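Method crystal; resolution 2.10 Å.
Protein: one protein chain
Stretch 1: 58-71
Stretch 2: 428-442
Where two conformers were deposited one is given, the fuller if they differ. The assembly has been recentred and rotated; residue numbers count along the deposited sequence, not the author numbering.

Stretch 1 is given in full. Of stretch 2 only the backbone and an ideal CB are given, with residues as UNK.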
ATOM      1  N   GLN A  58      19.268  19.521  14.570  1.00 52.89           N
ATOM      2  CA  GLN A  58      19.241  20.601  13.583  1.00 52.96           C
ATOM      3  C   GLN A  58      18.854  20.027  12.162  1.00 51.19           C
ATOM      4  O   GLN A  58      18.006  20.581  11.451  1.00 50.26           O
ATOM      5  CB  GLN A  58      20.591  21.301  13.557  1.00 55.15           C
ATOM      6  CG  GLN A  58      20.567  22.761  13.117  1.00 56.92           C
ATOM      7  CD  GLN A  58      21.967  23.362  12.960  1.00 60.19           C
ATOM      8  OE1 GLN A  58      22.995  22.727  13.307  1.00 62.13           O
ATOM      9  NE2 GLN A  58      22.020  24.587  12.430  1.00 61.20           N
ATOM     10  N   LYS A  59      19.481  18.907  11.806  1.00 50.15           N
ATOM     11  CA  LYS A  59      19.284  18.230  10.543  1.00 48.98           C
ATOM     12  C   LYS A  59      17.867  17.666  10.388  1.00 46.78           C
ATOM     13  O   LYS A  59      17.284  17.806   9.323  1.00 45.61           O
ATOM     14  CB  LYS A  59      20.323  17.097  10.364  1.00 49.42           C
ATOM     15  CG  LYS A  59      21.804  17.563  10.147  1.00 51.98           C
ATOM     16  CD  LYS A  59      22.699  16.338   9.820  1.00 53.28           C
ATOM     17  CE  LYS A  59      24.177  16.715   9.471  1.00 56.35           C
ATOM     18  NZ  LYS A  59      25.003  15.559   8.862  1.00 57.00           N
ATOM     19  N   ASP A  60      17.331  17.034  11.431  1.00 45.73           N
ATOM     20  CA  ASP A  60      15.942  16.512  11.362  1.00 44.52           C
ATOM     21  C   ASP A  60      14.983  17.680  11.160  1.00 43.91           C
ATOM     22  O   ASP A  60      14.071  17.600  10.392  1.00 42.97           O
ATOM     23  CB  ASP A  60      15.511  15.805  12.649  1.00 44.50           C
ATOM     24  CG  ASP A  60      16.313  14.554  12.947  1.00 46.07           C
ATOM     25  OD1 ASP A  60      16.537  13.751  12.039  1.00 46.68           O
ATOM     26  OD2 ASP A  60      16.712  14.385  14.126  1.00 50.34           O
ATOM     27  N   SER A  61      15.229  18.759  11.880  1.00 43.97           N
ATOM     28  CA  SER A  61      14.448  19.967  11.782  1.00 44.08           C
ATOM     29  C   SER A  61      14.480  20.583  10.355  1.00 43.35           C
ATOM     30  O   SER A  61      13.431  20.997   9.821  1.00 42.14           O
ATOM     31  CB  SER A  61      14.965  20.962  12.830  1.00 45.76           C
ATOM     32  OG  SER A  61      14.350  22.231  12.694  1.00 47.60           O
ATOM     33  N   ILE A  62      15.677  20.631   9.753  1.00 43.08           N
ATOM     34  CA  ILE A  62      15.833  21.144   8.380  1.00 42.82           C
ATOM     35  C   ILE A  62      15.018  20.273   7.407  1.00 41.28           C
ATOM     36  O   ILE A  62      14.227  20.779   6.577  1.00 40.47           O
ATOM     37  CB  ILE A  62      17.307  21.204   7.939  1.00 43.83           C
ATOM     38  CG1 ILE A  62      18.075  22.240   8.785  1.00 45.51           C
ATOM     39  CG2 ILE A  62      17.404  21.553   6.454  1.00 42.76           C
ATOM     40  CD1 ILE A  62      19.640  21.980   8.918  1.00 46.08           C
ATOM     41  N   TYR A  63      15.190  18.967   7.539  1.00 40.67           N
ATOM     42  CA  TYR A  63      14.485  18.021   6.664  1.00 40.07           C
ATOM     43  C   TYR A  63      12.976  18.092   6.870  1.00 39.30           C
ATOM     44  O   TYR A  63      12.223  18.033   5.890  1.00 38.92           O
ATOM     45  CB  TYR A  63      14.952  16.592   6.841  1.00 39.24           C
ATOM     46  CG  TYR A  63      14.116  15.670   6.018  1.00 40.19           C
ATOM     47  CD1 TYR A  63      14.332  15.519   4.644  1.00 41.46           C
ATOM     48  CD2 TYR A  63      13.080  14.954   6.598  1.00 40.93           C
ATOM     49  CE1 TYR A  63      13.510  14.655   3.878  1.00 42.29           C
ATOM     50  CE2 TYR A  63      12.280  14.106   5.854  1.00 41.52           C
ATOM     51  CZ  TYR A  63      12.491  13.953   4.498  1.00 41.99           C
ATOM     52  OH  TYR A  63      11.668  13.085   3.802  1.00 42.83           O
ATOM     53  N   ALA A  64      12.540  18.197   8.129  1.00 38.87           N
ATOM     54  CA  ALA A  64      11.114  18.266   8.416  1.00 38.27           C
ATOM     55  C   ALA A  64      10.540  19.573   7.870  1.00 38.61           C
ATOM     56  O   ALA A  64       9.439  19.568   7.393  1.00 39.48           O
ATOM     57  CB  ALA A  64      10.821  18.086   9.931  1.00 37.21           C
ATOM     58  N   SER A  65      11.289  20.670   7.908  1.00 39.48           N
ATOM     59  CA  SER A  65      10.820  21.959   7.352  1.00 40.07           C
ATOM     60  C   SER A  65      10.702  21.903   5.841  1.00 39.43           C
ATOM     61  O   SER A  65       9.751  22.461   5.274  1.00 40.48           O
ATOM     62  CB  SER A  65      11.757  23.134   7.682  1.00 41.46           C
ATOM     63  OG  SER A  65      11.827  23.389   9.044  1.00 43.17           O
ATOM     64  N   ALA A  66      11.669  21.263   5.193  1.00 38.10           N
ATOM     65  CA  ALA A  66      11.628  21.071   3.741  1.00 37.65           C
ATOM     66  C   ALA A  66      10.369  20.297   3.321  1.00 36.43           C
ATOM     67  O   ALA A  66       9.724  20.643   2.386  1.00 35.75           O
ATOM     68  CB  ALA A  66      12.870  20.326   3.240  1.00 36.89           C
ATOM     69  N   LEU A  67      10.072  19.251   4.070  1.00 35.61           N
ATOM     70  CA  LEU A  67       8.958  18.359   3.765  1.00 35.38           C
ATOM     71  C   LEU A  67       7.598  19.076   3.923  1.00 35.56           C
ATOM     72  O   LEU A  67       6.664  18.940   3.076  1.00 34.89           O
ATOM     73  CB  LEU A  67       9.089  17.156   4.674  1.00 34.60           C
ATOM     74  CG  LEU A  67       8.126  15.990   4.533  1.00 35.83           C
ATOM     75  CD1 LEU A  67       8.103  15.461   3.078  1.00 36.79           C
ATOM     76  CD2 LEU A  67       8.539  14.918   5.538  1.00 36.57           C
ATOM     77  N   VAL A  68       7.478  19.853   5.003  1.00 36.22           N
ATOM     78  CA  VAL A  68       6.279  20.680   5.165  1.00 37.04           C
ATOM     79  C   VAL A  68       6.154  21.728   4.048  1.00 38.17           C
ATOM     80  O   VAL A  68       5.052  21.954   3.520  1.00 38.29           O
ATOM     81  CB  VAL A  68       6.237  21.330   6.484  1.00 37.39           C
ATOM     82  CG1 VAL A  68       5.173  22.434   6.479  1.00 37.95           C
ATOM     83  CG2 VAL A  68       5.981  20.243   7.500  1.00 36.88           C
ATOM     84  N   GLU A  69       7.272  22.337   3.699  1.00 39.30           N
ATOM     85  CA  GLU A  69       7.289  23.331   2.636  1.00 40.80           C
ATOM     86  C   GLU A  69       6.907  22.700   1.298  1.00 40.34           C
ATOM     87  O   GLU A  69       6.113  23.248   0.556  1.00 40.91           O
ATOM     88  CB  GLU A  69       8.653  23.980   2.545  1.00 42.35           C
ATOM     89  CG  GLU A  69       8.729  24.980   1.379  1.00 45.32           C
ATOM     90  CD  GLU A  69       9.305  26.281   1.748  1.00 49.14           C
ATOM     91  OE1 GLU A  69       9.529  26.508   2.975  1.00 52.97           O
ATOM     92  OE2 GLU A  69       9.547  27.104   0.818  1.00 52.07           O
ATOM     93  N   ALA A  70       7.473  21.525   1.029  1.00 38.71           N
ATOM     94  CA  ALA A  70       7.094  20.754  -0.110  1.00 38.04           C
ATOM     95  C   ALA A  70       5.572  20.460  -0.203  1.00 37.64           C
ATOM     96  O   ALA A  70       5.044  20.344  -1.301  1.00 38.47           O
ATOM     97  CB  ALA A  70       7.859  19.446  -0.098  1.00 36.92           C
ATOM     98  N   THR A  71       4.885  20.338   0.929  1.00 36.31           N
ATOM     99  CA  THR A  71       3.555  19.820   0.937  1.00 35.79           C
ATOM    100  C   THR A  71       2.454  20.741   1.462  1.00 36.31           C
ATOM    101  O   THR A  71       1.288  20.420   1.329  1.00 36.32           O
ATOM    102  CB  THR A  71       3.511  18.542   1.809  1.00 34.32           C
ATOM    103  OG1 THR A  71       3.969  18.858   3.090  1.00 35.06           O
ATOM    104  CG2 THR A  71       4.418  17.511   1.297  1.00 33.83           C
ATOM    105  N   UNK A 428      10.373  16.772  -9.622  1.00 42.04           N
ATOM    106  CA  UNK A 428      11.359  17.727  -9.123  1.00 42.82           C
ATOM    107  C   UNK A 428      11.389  17.752  -7.590  1.00 40.93           C
ATOM    108  O   UNK A 428      12.466  17.782  -7.001  1.00 41.16           O
ATOM    109  CB  UNK A 428      11.058  19.126  -9.665  1.00 42.82           C
ATOM    110  N   UNK A 429      10.216  17.714  -6.979  1.00 39.46           N
ATOM    111  CA  UNK A 429      10.080  17.861  -5.550  1.00 38.08           C
ATOM    112  C   UNK A 429      10.534  16.599  -4.783  1.00 36.87           C
ATOM    113  O   UNK A 429      11.143  16.715  -3.703  1.00 37.41           O
ATOM    114  CB  UNK A 429       8.625  18.192  -5.211  1.00 38.08           C
ATOM    115  N   UNK A 430      10.223  15.411  -5.318  1.00 36.02           N
ATOM    116  CA  UNK A 430      10.712  14.135  -4.784  1.00 34.99           C
ATOM    117  C   UNK A 430      12.237  14.104  -4.741  1.00 35.40           C
ATOM    118  O   UNK A 430      12.819  13.742  -3.752  1.00 34.44           O
ATOM    119  CB  UNK A 430      10.190  12.969  -5.626  1.00 34.99           C
ATOM    120  N   UNK A 431      12.857  14.498  -5.850  1.00 36.88           N
ATOM    121  CA  UNK A 431      14.316  14.529  -6.029  1.00 37.61           C
ATOM    122  C   UNK A 431      14.994  15.506  -5.058  1.00 37.73           C
ATOM    123  O   UNK A 431      16.048  15.190  -4.448  1.00 37.36           O
ATOM    124  CB  UNK A 431      14.658  14.914  -7.470  1.00 37.61           C
ATOM    125  N   UNK A 432      14.398  16.685  -4.919  1.00 38.01           N
ATOM    126  CA  UNK A 432      14.954  17.684  -4.059  1.00 38.65           C
ATOM    127  C   UNK A 432      14.886  17.170  -2.622  1.00 37.13           C
ATOM    128  O   UNK A 432      15.834  17.402  -1.870  1.00 37.57           O
ATOM    129  CB  UNK A 432      14.219  19.017  -4.219  1.00 38.65           C
ATOM    130  N   UNK A 433      13.827  16.436  -2.247  1.00 35.62           N
ATOM    131  CA  UNK A 433      13.779  15.848  -0.892  1.00 34.75           C
ATOM    132  C   UNK A 433      14.835  14.761  -0.675  1.00 34.98           C
ATOM    133  O   UNK A 433      15.413  14.659   0.425  1.00 34.54           O
ATOM    134  CB  UNK A 433      12.391  15.259  -0.631  1.00 34.75           C
ATOM    135  N   UNK A 434      15.064  13.958  -1.697  1.00 35.27           N
ATOM    136  CA  UNK A 434      16.091  12.960  -1.662  1.00 35.79           C
ATOM    137  C   UNK A 434      17.476  13.627  -1.471  1.00 37.11           C
ATOM    138  O   UNK A 434      18.206  13.219  -0.623  1.00 37.45           O
ATOM    139  CB  UNK A 434      16.050  12.124  -2.942  1.00 35.79           C
ATOM    140  N   UNK A 435      17.781  14.654  -2.254  1.00 38.28           N
ATOM    141  CA  UNK A 435      19.068  15.315  -2.204  1.00 40.09           C
ATOM    142  C   UNK A 435      19.259  15.900  -0.821  1.00 39.96           C
ATOM    143  O   UNK A 435      20.322  15.773  -0.219  1.00 39.83           O
ATOM    144  CB  UNK A 435      19.179  16.397  -3.280  1.00 40.09           C
ATOM    145  N   UNK A 436      18.203  16.501  -0.292  1.00 39.59           N
ATOM    146  CA  UNK A 436      18.240  17.040   1.065  1.00 39.72           C
ATOM    147  C   UNK A 436      18.503  15.929   2.109  1.00 39.76           C
ATOM    148  O   UNK A 436      19.391  16.108   2.992  1.00 40.15           O
ATOM    149  CB  UNK A 436      16.924  17.755   1.375  1.00 39.72           C
ATOM    150  N   UNK A 437      17.775  14.807   2.036  1.00 39.25           N
ATOM    151  CA  UNK A 437      18.024  13.661   2.959  0.70 39.23           C
ATOM    152  C   UNK A 437      19.470  13.206   2.836  1.00 40.73           C
ATOM    153  O   UNK A 437      20.135  12.891   3.868  1.00 40.58           O
ATOM    154  CB  UNK A 437      17.083  12.493   2.658  0.70 39.23           C
ATOM    155  N   UNK A 438      19.959  13.150   1.606  1.00 41.69           N
ATOM    156  CA  UNK A 438      21.276  12.625   1.333  1.00 43.72           C
ATOM    157  C   UNK A 438      22.401  13.503   1.876  1.00 45.12           C
ATOM    158  O   UNK A 438      23.427  12.980   2.316  1.00 46.33           O
ATOM    159  CB  UNK A 438      21.447  12.443  -0.176  1.00 43.72           C
ATOM    160  N   UNK A 439      22.212  14.821   1.821  1.00 45.81           N
ATOM    161  CA  UNK A 439      23.183  15.788   2.330  1.00 47.78           C
ATOM    162  C   UNK A 439      23.426  15.582   3.825  1.00 48.86           C
ATOM    163  O   UNK A 439      24.567  15.624   4.293  1.00 51.04           O
ATOM    164  CB  UNK A 439      22.702  17.216   2.066  1.00 47.78           C
ATOM    165  N   UNK A 440      22.358  15.346   4.553  1.00 48.35           N
ATOM    166  CA  UNK A 440      22.404  15.263   5.991  1.00 49.34           C
ATOM    167  C   UNK A 440      22.558  13.900   6.641  1.00 49.93           C
ATOM    168  O   UNK A 440      22.929  13.839   7.820  1.00 50.51           O
ATOM    169  CB  UNK A 440      21.122  15.898   6.534  1.00 49.34           C
ATOM    170  N   UNK A 441      22.277  12.822   5.914  1.00 50.20           N
ATOM    171  CA  UNK A 441      22.278  11.480   6.488  1.00 51.05           C
ATOM    172  C   UNK A 441      22.694  10.439   5.486  1.00 52.25           C
ATOM    173  O   UNK A 441      22.632  10.676   4.284  1.00 52.35           O
ATOM    174  CB  UNK A 441      20.894  11.134   7.042  1.00 51.05           C
ATOM    175  N   UNK A 442      23.091   9.263   6.000  1.00 53.74           N
ATOM    176  CA  UNK A 442      23.420   8.100   5.169  1.00 55.05           C
ATOM    177  C   UNK A 442      22.143   7.427   4.641  1.00 53.86           C
ATOM    178  O   UNK A 442      21.399   6.882   5.402  1.00 53.63           O
ATOM    179  CB  UNK A 442      24.255   7.096   5.967  1.00 55.05           C
TER

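The two helices run antiparallel, their axes at 177° and 10.1 Å apart at closest approach. Stretch 2 is helical from 428 to 440, so its positions meet stretch 1 in a repeating pattern of three and four.

At 428 the ideal CB has nothing of stretch 1 within 5.5 Å; almost any helix-compatible residue would do, and Arg 428 makes no contact here. Position 429 points toward stretch 1, its ideal CB 5.3 Å from CB of Ala 70. The gap asks for a small or medium side chain such as valine, threonine or alanine. Thr 429 (chi1 m) fills it with a methyl, CG2 lying 3.8 Å from Ala 70 CB.

Positions 430, 431 and 432 face open space, and stretch 1 chooses little among side chains. They are Ile 430, Val 431 and Lys 432, none in contact.

Position 433 points toward stretch 1, with its ideal CB 4.7 Å from CE1 of Tyr 63. Around it lie Tyr 63, Ala 66, Leu 67 and Ala 70, an apolar hollow whose alanines leave room for a branched side chain; leucine, isoleucine or methionine would suit. The residue is Leu 433 (m, t), a knob in that four-residue hole. Its CD2 is 4.2 Å from Ala 66 CB and 4.2 Å from Tyr 63 CE1, while its CD1 is 4.1 Å from Leu 67 CD1 and 4.3 Å from Ala 70 CB.

Position 434 points away and 435 is out of reach, so stretch 1 sets no requirement; they are Phe 434 and Glu 435.

At 436 the ideal CB is 4.7 Å from Tyr 63 CD1 and 5.1 Å from Ala 66 CB, favouring an apolar side chain: valine, isoleucine or leucine. In Ile 436 (m, t), Ile 436 CG2 lies 4.1 Å from Tyr 63 CD1, at the edge of the ring, and Ile 436 CD1 3.8 Å from Ala 66 CB.

Position 437 points sideways, yet its ideal CB is only 4.4 Å from Tyr 63 CE1. A flexible chain with an apolar stem could follow the ring, and a polar end could approach the hydroxyl. Gln 437 (m, t) does both: CG is 3.2 Å from Tyr 63 CE1, a tight approach, and OE1 lies 3.4 Å from Tyr 63 OH.

Positions 438 and 439 offer no close partner, so polar residues are acceptable; Lys 438 stays clear, and Thr 439 OG1 donates to Glu 435 O (2.9 Å).

At 440 an ideal CB would touch Lys 59 CD at 3.7 Å, an ordinary contact; glycine, alanine or another small residue would serve. It is Gly 440, whose carbonyl O accepts from Lys 59 NZ at 2.9 Å.

Position 441 leaves helical angles (-148/162). Its CB points sideways, but a long or aromatic side chain could reach back to Lys 59. Phe 441 (chi1 m) does so, CZ being 3.5 Å from Lys 59 CB and 3.5 Å from Asp 60 OD1. Position 442 is beyond reach, so any side chain would suit; it is Asn 442.

Stretch 2, residues 428-442: RTIVKLFEIQKTGFN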
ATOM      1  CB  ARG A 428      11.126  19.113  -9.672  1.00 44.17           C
ATOM      2  CG  ARG A 428      11.533  19.214 -11.128  1.00 48.02           C
ATOM      3  CD  ARG A 428      11.374  20.602 -11.657  1.00 52.44           C
ATOM      4  NE  ARG A 428      10.021  20.846 -12.185  1.00 56.75           N
ATOM      5  CZ  ARG A 428       9.164  21.816 -11.803  1.00 57.95           C
ATOM      6  NH1 ARG A 428       9.450  22.712 -10.852  1.00 58.27           N
ATOM      7  NH2 ARG A 428       7.994  21.888 -12.395  1.00 59.21           N
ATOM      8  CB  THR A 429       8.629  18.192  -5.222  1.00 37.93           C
ATOM      9  OG1 THR A 429       8.232  19.341  -5.976  1.00 38.32           O
ATOM     10  CG2 THR A 429       8.413  18.414  -3.687  1.00 36.36           C
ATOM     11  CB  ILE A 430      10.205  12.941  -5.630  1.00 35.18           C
ATOM     12  CG1 ILE A 430       8.705  12.691  -5.376  1.00 34.69           C
ATOM     13  CG2 ILE A 430      10.967  11.655  -5.306  1.00 34.52           C
ATOM     14  CD1 ILE A 430       8.003  11.651  -6.286  1.00 33.20           C
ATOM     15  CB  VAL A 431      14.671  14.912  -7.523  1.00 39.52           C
ATOM     16  CG1 VAL A 431      16.050  15.417  -7.649  1.00 40.35           C
ATOM     17  CG2 VAL A 431      14.431  13.731  -8.426  1.00 39.13           C
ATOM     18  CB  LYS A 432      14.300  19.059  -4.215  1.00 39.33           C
ATOM     19  CG  LYS A 432      15.309  20.226  -4.030  1.00 43.70           C
ATOM     20  CD  LYS A 432      16.290  20.262  -5.254  1.00 47.08           C
ATOM     21  CE  LYS A 432      16.824  21.593  -5.611  1.00 51.12           C
ATOM     22  NZ  LYS A 432      18.040  22.025  -4.886  1.00 52.26           N
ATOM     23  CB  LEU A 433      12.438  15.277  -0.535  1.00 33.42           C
ATOM     24  CG  LEU A 433      11.379  16.340  -0.354  1.00 34.72           C
ATOM     25  CD1 LEU A 433      10.006  15.724  -0.556  1.00 32.40           C
ATOM     26  CD2 LEU A 433      11.486  17.033   1.023  1.00 33.97           C
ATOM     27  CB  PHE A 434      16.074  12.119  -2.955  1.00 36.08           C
ATOM     28  CG  PHE A 434      17.178  11.082  -3.028  1.00 37.01           C
ATOM     29  CD1 PHE A 434      17.068   9.873  -2.342  1.00 37.26           C
ATOM     30  CD2 PHE A 434      18.301  11.295  -3.787  1.00 38.06           C
ATOM     31  CE1 PHE A 434      18.081   8.922  -2.437  1.00 37.54           C
ATOM     32  CE2 PHE A 434      19.321  10.322  -3.875  1.00 39.30           C
ATOM     33  CZ  PHE A 434      19.200   9.163  -3.198  1.00 38.80           C
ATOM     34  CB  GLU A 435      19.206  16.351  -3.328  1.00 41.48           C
ATOM     35  CG  GLU A 435      19.285  15.666  -4.754  1.00 44.50           C
ATOM     36  CD  GLU A 435      19.120  16.632  -5.942  1.00 48.76           C
ATOM     37  OE1 GLU A 435      18.425  17.679  -5.815  1.00 49.83           O
ATOM     38  OE2 GLU A 435      19.691  16.344  -7.019  1.00 51.44           O
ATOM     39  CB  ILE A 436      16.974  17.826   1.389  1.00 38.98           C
ATOM     40  CG1 ILE A 436      16.894  19.084   0.543  1.00 39.95           C
ATOM     41  CG2 ILE A 436      16.919  18.227   2.862  1.00 39.31           C
ATOM     42  CD1 ILE A 436      15.531  19.696   0.561  1.00 39.01           C
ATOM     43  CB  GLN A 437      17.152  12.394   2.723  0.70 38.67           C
ATOM     44  CG  GLN A 437      15.628  12.558   2.643  0.70 38.03           C
ATOM     45  CD  GLN A 437      14.820  11.219   2.455  0.70 38.89           C
ATOM     46  OE1 GLN A 437      13.685  11.169   1.821  0.70 32.62           O
ATOM     47  NE2 GLN A 437      15.374  10.143   3.042  0.70 38.90           N
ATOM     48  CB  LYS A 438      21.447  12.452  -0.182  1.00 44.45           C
ATOM     49  CG  LYS A 438      22.658  11.686  -0.578  1.00 46.51           C
ATOM     50  CD  LYS A 438      22.561  11.136  -2.054  1.00 47.61           C
ATOM     51  CE  LYS A 438      23.240  11.972  -3.120  1.00 49.13           C
ATOM     52  NZ  LYS A 438      24.382  11.227  -3.800  1.00 50.61           N
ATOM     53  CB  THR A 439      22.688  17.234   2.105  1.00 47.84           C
ATOM     54  OG1 THR A 439      22.516  17.468   0.720  1.00 46.90           O
ATOM     55  CG2 THR A 439      23.647  18.227   2.633  1.00 48.07           C
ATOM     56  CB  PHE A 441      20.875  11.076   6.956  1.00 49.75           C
ATOM     57  CG  PHE A 441      20.181  12.092   7.819  1.00 51.03           C
ATOM     58  CD1 PHE A 441      20.409  12.137   9.192  1.00 52.98           C
ATOM     59  CD2 PHE A 441      19.287  13.013   7.249  1.00 51.45           C
ATOM     60  CE1 PHE A 441      19.738  13.105   9.999  1.00 53.80           C
ATOM     61  CE2 PHE A 441      18.615  13.977   8.028  1.00 51.79           C
ATOM     62  CZ  PHE A 441      18.829  14.028   9.394  1.00 52.82           C
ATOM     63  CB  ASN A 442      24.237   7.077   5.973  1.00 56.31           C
ATOM     64  CG  ASN A 442      24.941   6.041   5.079  1.00 59.03           C
ATOM     65  OD1 ASN A 442      24.671   5.923   3.848  1.00 60.31           O
ATOM     66  ND2 ASN A 442      25.874   5.276   5.699  1.00 62.19           N
TER
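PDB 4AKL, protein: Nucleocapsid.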